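Local coordinates for fusarinine C esterase sidJ (Aspergillus fumigatus, PDB 6GUP), which hydrolyses the fungal siderophore fusarinine C to fusarinine, releasing its iron, and leaves triacetylfusarinine C uncleaved, at residues G11-I15 with F26-T30; W67-T71 with I100-K104; L16-T20 with F70-L74. The contacts are given in a common frame with arbitrary orientation. Residues are numbered along the deposited sequence.

Contact 1 of 3, residues G11-I15 with F26-T30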
# COMPACT_ATOMS: atom_id res chain seq x y z
N GLY A 11 11.71 -12.38 -8.55
CA GLY A 11 10.33 -12.03 -8.21
C GLY A 11 9.37 -13.20 -8.37
O GLY A 11 9.79 -14.31 -8.68
N LEU A 12 8.08 -12.93 -8.16
CA LEU A 12 7.03 -13.95 -8.34
C LEU A 12 6.04 -13.53 -9.43
O LEU A 12 5.43 -12.46 -9.32
CB LEU A 12 6.31 -14.22 -7.01
CG LEU A 12 7.10 -15.08 -6.01
CD1 LEU A 12 6.39 -15.14 -4.67
CD2 LEU A 12 7.33 -16.50 -6.53
N PRO A 13 5.90 -14.35 -10.50
CA PRO A 13 4.97 -14.00 -11.58
C PRO A 13 3.50 -14.02 -11.16
O PRO A 13 3.12 -14.78 -10.26
CB PRO A 13 5.21 -15.09 -12.64
CG PRO A 13 6.54 -15.67 -12.31
CD PRO A 13 6.65 -15.59 -10.82
N GLY A 14 2.69 -13.19 -11.81
CA GLY A 14 1.27 -13.12 -11.50
C GLY A 14 0.50 -12.08 -12.29
O GLY A 14 0.98 -11.59 -13.31
N ILE A 15 -0.69 -11.76 -11.79
CA ILE A 15 -1.60 -10.80 -12.41
C ILE A 15 -2.03 -9.77 -11.37
O ILE A 15 -2.53 -10.14 -10.30
CB ILE A 15 -2.86 -11.49 -12.98
CG1 ILE A 15 -2.47 -12.61 -13.96
CG2 ILE A 15 -3.78 -10.48 -13.67
CD1 ILE A 15 -3.63 -13.37 -14.57
N PHE A 26 -3.33 -8.93 -6.04
CA PHE A 26 -2.32 -9.61 -6.86
C PHE A 26 -2.54 -11.12 -6.84
O PHE A 26 -2.50 -11.74 -5.77
CB PHE A 26 -0.91 -9.29 -6.35
CG PHE A 26 0.18 -10.08 -7.02
CD1 PHE A 26 0.54 -9.80 -8.34
CD2 PHE A 26 0.83 -11.10 -6.35
CE1 PHE A 26 1.54 -10.54 -8.97
CE2 PHE A 26 1.83 -11.84 -6.97
CZ PHE A 26 2.18 -11.55 -8.28
N GLU A 27 -2.76 -11.69 -8.02
CA GLU A 27 -2.96 -13.13 -8.18
C GLU A 27 -1.63 -13.78 -8.54
O GLU A 27 -1.01 -13.39 -9.52
CB GLU A 27 -3.97 -13.39 -9.30
CG GLU A 27 -4.34 -14.86 -9.50
CD GLU A 27 -5.32 -15.09 -10.64
OE1 GLU A 27 -5.52 -14.17 -11.47
OE2 GLU A 27 -5.88 -16.20 -10.72
N TYR A 28 -1.22 -14.79 -7.77
CA TYR A 28 0.01 -15.52 -8.04
C TYR A 28 -0.30 -16.58 -9.08
O TYR A 28 -1.17 -17.42 -8.85
CB TYR A 28 0.55 -16.21 -6.77
CG TYR A 28 1.07 -15.26 -5.71
CD1 TYR A 28 0.19 -14.46 -4.98
CD2 TYR A 28 2.43 -15.18 -5.42
CE1 TYR A 28 0.65 -13.60 -3.99
CE2 TYR A 28 2.90 -14.31 -4.43
CZ TYR A 28 2.01 -13.53 -3.73
OH TYR A 28 2.47 -12.67 -2.76
N THR A 29 0.40 -16.55 -10.21
CA THR A 29 0.19 -17.53 -11.26
C THR A 29 1.36 -17.57 -12.24
O THR A 29 1.87 -16.53 -12.66
CB THR A 29 -1.14 -17.30 -12.03
OG1 THR A 29 -1.28 -18.28 -13.07
CG2 THR A 29 -1.23 -15.90 -12.63
N THR A 30 1.78 -18.79 -12.57
CA THR A 30 2.84 -19.03 -13.54
C THR A 30 2.36 -19.77 -14.80
O THR A 30 3.15 -19.90 -15.74
CB THR A 30 3.99 -19.85 -12.92
OG1 THR A 30 3.51 -21.14 -12.53
CG2 THR A 30 4.57 -19.14 -11.71
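Three backbone hydrogen bonds join these segments. Ile15 and Glu27 bond to each other in both directions, Ile15 N to Glu27 O and Glu27 N to Ile15 O, each 2.8 Å, which makes them an antiparallel hydrogen-bonded pair. The third runs from Thr29 N to Pro13 O at 3.2 Å; Pro13, lacking an amide hydrogen, can serve here only as acceptor. Between them Gly14 faces Tyr28 as a non-hydrogen-bonded pair, CA to CA 4.4 Å. This is the open end of the beta hairpin formed by strands 12-18 and 24-28. Residues 12-15 also pair antiparallel with a strand of the second subunit, so the sheet continues through the dimer. Gly14 CA lies 3.0 Å from Glu27 O and 3.6 Å from Phe26 CE1, and a beta carbon there would collide with both residues. Farther out, Leu12 CD1 meets the edge of the Tyr28 ring at CE2 (3.6 Å), beside helix 55-61, while Ile15 CG1 packs on Thr29 CG2 at 3.8 Å.

Contact 2 of 3, residues W67-T71 with I100-K104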
# COMPACT_ATOMS: atom_id res chain seq x y z
N TRP A 67 -6.39 -24.27 -7.22
CA TRP A 67 -6.48 -23.03 -6.44
C TRP A 67 -5.43 -22.03 -6.90
O TRP A 67 -4.27 -22.41 -7.12
CB TRP A 67 -6.25 -23.32 -4.96
CG TRP A 67 -7.28 -24.21 -4.35
CD1 TRP A 67 -7.29 -25.58 -4.38
CD2 TRP A 67 -8.44 -23.81 -3.62
NE1 TRP A 67 -8.39 -26.05 -3.71
CE2 TRP A 67 -9.12 -24.99 -3.24
CE3 TRP A 67 -8.97 -22.57 -3.26
CZ2 TRP A 67 -10.31 -24.96 -2.50
CZ3 TRP A 67 -10.16 -22.54 -2.52
CH2 TRP A 67 -10.81 -23.73 -2.16
N SER A 68 -5.82 -20.76 -7.05
CA SER A 68 -4.88 -19.66 -7.25
C SER A 68 -4.90 -18.75 -6.03
O SER A 68 -5.96 -18.49 -5.45
CB SER A 68 -5.19 -18.88 -8.53
OG SER A 68 -6.35 -18.07 -8.38
N LEU A 69 -3.72 -18.27 -5.64
CA LEU A 69 -3.54 -17.45 -4.44
C LEU A 69 -3.69 -15.97 -4.79
O LEU A 69 -3.11 -15.51 -5.77
CB LEU A 69 -2.15 -17.71 -3.84
CG LEU A 69 -1.72 -16.92 -2.60
CD1 LEU A 69 -2.60 -17.23 -1.41
CD2 LEU A 69 -0.26 -17.22 -2.29
N PHE A 70 -4.47 -15.25 -3.99
CA PHE A 70 -4.59 -13.79 -4.08
C PHE A 70 -4.11 -13.14 -2.79
O PHE A 70 -4.32 -13.68 -1.70
CB PHE A 70 -6.04 -13.37 -4.29
CG PHE A 70 -6.59 -13.70 -5.65
CD1 PHE A 70 -7.03 -14.98 -5.94
CD2 PHE A 70 -6.70 -12.71 -6.62
CE1 PHE A 70 -7.55 -15.28 -7.19
CE2 PHE A 70 -7.23 -13.01 -7.87
CZ PHE A 70 -7.65 -14.30 -8.16
N THR A 71 -3.47 -11.98 -2.93
CA THR A 71 -3.23 -11.06 -1.82
C THR A 71 -3.81 -9.71 -2.23
O THR A 71 -4.07 -9.50 -3.42
CB THR A 71 -1.73 -10.90 -1.52
OG1 THR A 71 -1.03 -10.48 -2.70
CG2 THR A 71 -1.14 -12.22 -1.04
N ILE A 100 -13.24 -11.25 -7.51
CA ILE A 100 -12.61 -12.56 -7.76
C ILE A 100 -13.64 -13.57 -8.27
O ILE A 100 -13.34 -14.35 -9.18
CB ILE A 100 -11.91 -13.11 -6.48
CG1 ILE A 100 -10.64 -12.30 -6.19
CG2 ILE A 100 -11.53 -14.58 -6.65
CD1 ILE A 100 -10.05 -12.53 -4.82
N LYS A 101 -14.83 -13.54 -7.69
CA LYS A 101 -15.91 -14.46 -8.06
C LYS A 101 -16.38 -14.24 -9.50
O LYS A 101 -16.55 -15.21 -10.25
CB LYS A 101 -17.08 -14.33 -7.09
CG LYS A 101 -18.11 -15.46 -7.17
CD LYS A 101 -18.68 -15.79 -5.80
CE LYS A 101 -20.12 -16.27 -5.85
NZ LYS A 101 -20.70 -16.36 -4.48
N GLU A 102 -16.58 -12.98 -9.90
CA GLU A 102 -16.94 -12.65 -11.29
C GLU A 102 -15.76 -12.91 -12.24
O GLU A 102 -15.97 -13.41 -13.35
CB GLU A 102 -17.45 -11.20 -11.42
CG GLU A 102 -17.57 -10.65 -12.85
CD GLU A 102 -18.67 -11.29 -13.69
OE1 GLU A 102 -19.37 -10.55 -14.40
OE2 GLU A 102 -18.84 -12.53 -13.65
N TYR A 103 -14.55 -12.55 -11.81
CA TYR A 103 -13.34 -12.78 -12.60
C TYR A 103 -13.13 -14.26 -12.93
O TYR A 103 -12.87 -14.60 -14.09
CB TYR A 103 -12.10 -12.23 -11.87
CG TYR A 103 -10.78 -12.77 -12.39
CD1 TYR A 103 -10.33 -12.45 -13.67
CD2 TYR A 103 -9.98 -13.60 -11.60
CE1 TYR A 103 -9.12 -12.94 -14.15
CE2 TYR A 103 -8.77 -14.09 -12.06
CZ TYR A 103 -8.35 -13.77 -13.34
OH TYR A 103 -7.14 -14.25 -13.81
N LYS A 104 -13.24 -15.11 -11.92
CA LYS A 104 -13.05 -16.55 -12.10
C LYS A 104 -14.17 -17.21 -12.92
O LYS A 104 -13.91 -18.19 -13.61
CB LYS A 104 -12.90 -17.27 -10.74
CG LYS A 104 -11.56 -17.03 -10.05
CD LYS A 104 -10.39 -17.55 -10.88
CE LYS A 104 -9.06 -17.42 -10.16
NZ LYS A 104 -8.84 -18.49 -9.15
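Ile100 opens the contact on the helix side. Its CD1 sits over one face of the Phe70 ring, 3.9 Å from the centroid and 17° off the ring normal, a CH-pi contact. Three residues on, nearly one helical turn, Tyr103 brings CE2 to 4.1 Å from Phe70 CZ at the ring edge; its hydroxyl is hydrogen-bonded to Lys107. Lys104 then crosses the gap between helix and strand. Its CE lies 4.0 Å from Phe70 CE1, again at the ring edge, and its NZ donates a short 2.6 Å hydrogen bond to Ser68 OG. That amine also bonds to Lys35 O and Ser38 OG, while Ser68 OG has a second partner in Glu27, so the buried lysine ends in a polar cluster. Ser68 and Phe70, two apart on the strand, both direct CA-to-CB toward the helix, whereas Trp67 and Leu69 point away. The segment axes stay 12.5 Å apart, so side chains alone span the layers: helix 86-108 covers one face of the alpha/beta-hydrolase sheet, strand 67-72 lies between strands 24-28 and 37-42, and Leu69 packs against helix 55-61 on the opposite face.

Contact 3 of 3, residues L16-T20 with F70-L74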
# COMPACT_ATOMS: atom_id res chain seq x y z
N LEU A 16 -1.82 -8.49 -11.67
CA LEU A 16 -2.29 -7.40 -10.82
C LEU A 16 -3.68 -6.96 -11.28
O LEU A 16 -3.85 -6.49 -12.40
CB LEU A 16 -1.32 -6.21 -10.86
CG LEU A 16 -1.59 -5.08 -9.86
CD1 LEU A 16 -1.38 -5.54 -8.43
CD2 LEU A 16 -0.70 -3.88 -10.17
N HIS A 17 -4.67 -7.12 -10.39
CA HIS A 17 -6.05 -6.74 -10.65
C HIS A 17 -6.43 -5.46 -9.92
O HIS A 17 -5.78 -5.09 -8.95
CB HIS A 17 -7.00 -7.84 -10.19
CG HIS A 17 -6.70 -9.19 -10.76
ND1 HIS A 17 -7.33 -9.67 -11.88
CD2 HIS A 17 -5.84 -10.15 -10.36
CE1 HIS A 17 -6.87 -10.88 -12.15
NE2 HIS A 17 -5.96 -11.19 -11.25
N HIS A 18 -7.48 -4.81 -10.39
CA HIS A 18 -8.11 -3.69 -9.71
C HIS A 18 -9.54 -4.09 -9.34
O HIS A 18 -10.40 -4.16 -10.22
CB HIS A 18 -8.12 -2.45 -10.61
CG HIS A 18 -6.94 -1.55 -10.43
ND1 HIS A 18 -7.01 -0.35 -9.76
CD2 HIS A 18 -5.65 -1.68 -10.82
CE1 HIS A 18 -5.82 0.22 -9.75
NE2 HIS A 18 -4.98 -0.56 -10.39
N TYR A 19 -9.78 -4.37 -8.06
CA TYR A 19 -11.13 -4.69 -7.58
C TYR A 19 -11.95 -3.43 -7.24
O TYR A 19 -13.18 -3.47 -7.24
CB TYR A 19 -11.11 -5.71 -6.43
CG TYR A 19 -10.63 -5.23 -5.07
CD1 TYR A 19 -11.53 -4.69 -4.15
CD2 TYR A 19 -9.30 -5.35 -4.69
CE1 TYR A 19 -11.11 -4.25 -2.91
CE2 TYR A 19 -8.87 -4.92 -3.44
CZ TYR A 19 -9.78 -4.38 -2.55
OH TYR A 19 -9.36 -3.96 -1.31
N THR A 20 -11.26 -2.33 -6.94
CA THR A 20 -11.84 -0.98 -7.03
C THR A 20 -10.90 -0.14 -7.91
O THR A 20 -9.88 -0.64 -8.38
CB THR A 20 -12.02 -0.30 -5.65
OG1 THR A 20 -10.75 0.13 -5.14
CG2 THR A 20 -12.68 -1.24 -4.65
N PHE A 70 -4.47 -15.25 -3.99
CA PHE A 70 -4.59 -13.79 -4.08
C PHE A 70 -4.11 -13.14 -2.79
O PHE A 70 -4.32 -13.68 -1.70
CB PHE A 70 -6.04 -13.37 -4.29
CG PHE A 70 -6.59 -13.70 -5.65
CD1 PHE A 70 -7.03 -14.98 -5.94
CD2 PHE A 70 -6.70 -12.71 -6.62
CE1 PHE A 70 -7.55 -15.28 -7.19
CE2 PHE A 70 -7.23 -13.01 -7.87
CZ PHE A 70 -7.65 -14.30 -8.16
N THR A 71 -3.47 -11.98 -2.93
CA THR A 71 -3.23 -11.06 -1.82
C THR A 71 -3.81 -9.71 -2.23
O THR A 71 -4.07 -9.50 -3.42
CB THR A 71 -1.73 -10.90 -1.52
OG1 THR A 71 -1.03 -10.48 -2.70
CG2 THR A 71 -1.14 -12.22 -1.04
N LEU A 72 -4.03 -8.80 -1.28
CA LEU A 72 -4.68 -7.52 -1.59
C LEU A 72 -4.24 -6.35 -0.73
O LEU A 72 -3.67 -6.52 0.35
CB LEU A 72 -6.21 -7.66 -1.53
CG LEU A 72 -6.93 -7.51 -0.18
CD1 LEU A 72 -8.43 -7.60 -0.38
CD2 LEU A 72 -6.45 -8.54 0.83
N THR A 73 -4.55 -5.15 -1.24
CA THR A 73 -4.42 -3.91 -0.50
C THR A 73 -5.78 -3.48 0.02
O THR A 73 -6.81 -3.70 -0.64
CB THR A 73 -3.85 -2.77 -1.37
OG1 THR A 73 -4.70 -2.54 -2.50
CG2 THR A 73 -2.45 -3.11 -1.85
N LEU A 74 -5.78 -2.87 1.20
CA LEU A 74 -6.95 -2.25 1.79
C LEU A 74 -6.60 -0.78 1.99
O LEU A 74 -5.48 -0.36 1.71
CB LEU A 74 -7.28 -2.92 3.13
CG LEU A 74 -7.41 -4.45 3.14
CD1 LEU A 74 -7.38 -4.99 4.56
CD2 LEU A 74 -8.67 -4.89 2.41
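One hydrogen bond crosses between the segments: Tyr19 OH donates to Thr73 O over 2.6 Å. Tyr19 reaches over the intervening strand 24-28 with its whole side chain, and the carbonyl meets it near the plane of its ring. Within 16-20, His18 ND1 bonds to Thr20 O at 3.2 Å, tying together the turn that leads into strand 24-28.

The aromatic contact is between His17 and Phe70. Their centroids are 5.8 Å apart and their planes meet at 42°, an oblique pairing whose closest atoms, His17 NE2 and Phe70 CE2, are 4.0 Å apart. Both imidazole nitrogens are engaged, ND1 with Tyr99 and NE2 with Glu27. Tyr99 and Tyr103 both belong to helix 86-108, and Tyr103 meets the imidazole edge-to-face.

The apolar contact is between Tyr19 CE2 and Leu72 CD1, 4.1 Å apart. Leucine methyls also lie at van der Waals distance from the hydroxyl, with Tyr19 OH 3.9 Å from both Leu72 CD1 and Leu74 CD2. Cys96 of helix 86-108 touches both Tyr19 and Leu72.

No backbone pairing is possible here, since the nearest CA atoms, those of His17 and Leu72, are 9.2 Å apart: strand 24-28 separates the two strands in the sheet. The chemistry is therefore that of side chains meeting across a neighbour, under a covering helix. A phenol satisfies a carbonyl just past the end of strand 67-72, and a histidine with both nitrogens engaged can lie against phenylalanine without burying an unsatisfied polar group.

Strand 24-28 connects all three contacts: it pairs with strand 12-18 in contact 1 and with strand 67-72, used by contacts 2 and 3, through Phe26 N to Thr71 O and Tyr28 N to Leu69 O, both 2.8 Å. Glu27 links all three through its side chain. Its OE1 is 3.0 Å from His17 NE2 of contact 3; in contact 2 its OE2 is hydrogen-bonded to Ser68 OG and packs 3.5 Å from Lys104 CE. Phe70 belongs to contacts 2 and 3, whose centres are about 10 Å apart; the centre of contact 1 is about 12 Å from each of theirs. All three reach the second subunit, contact 2 through Tyr103 alone. Leu74 in contact 3 approaches, without touching, the probable nucleophile elbow around Ser123.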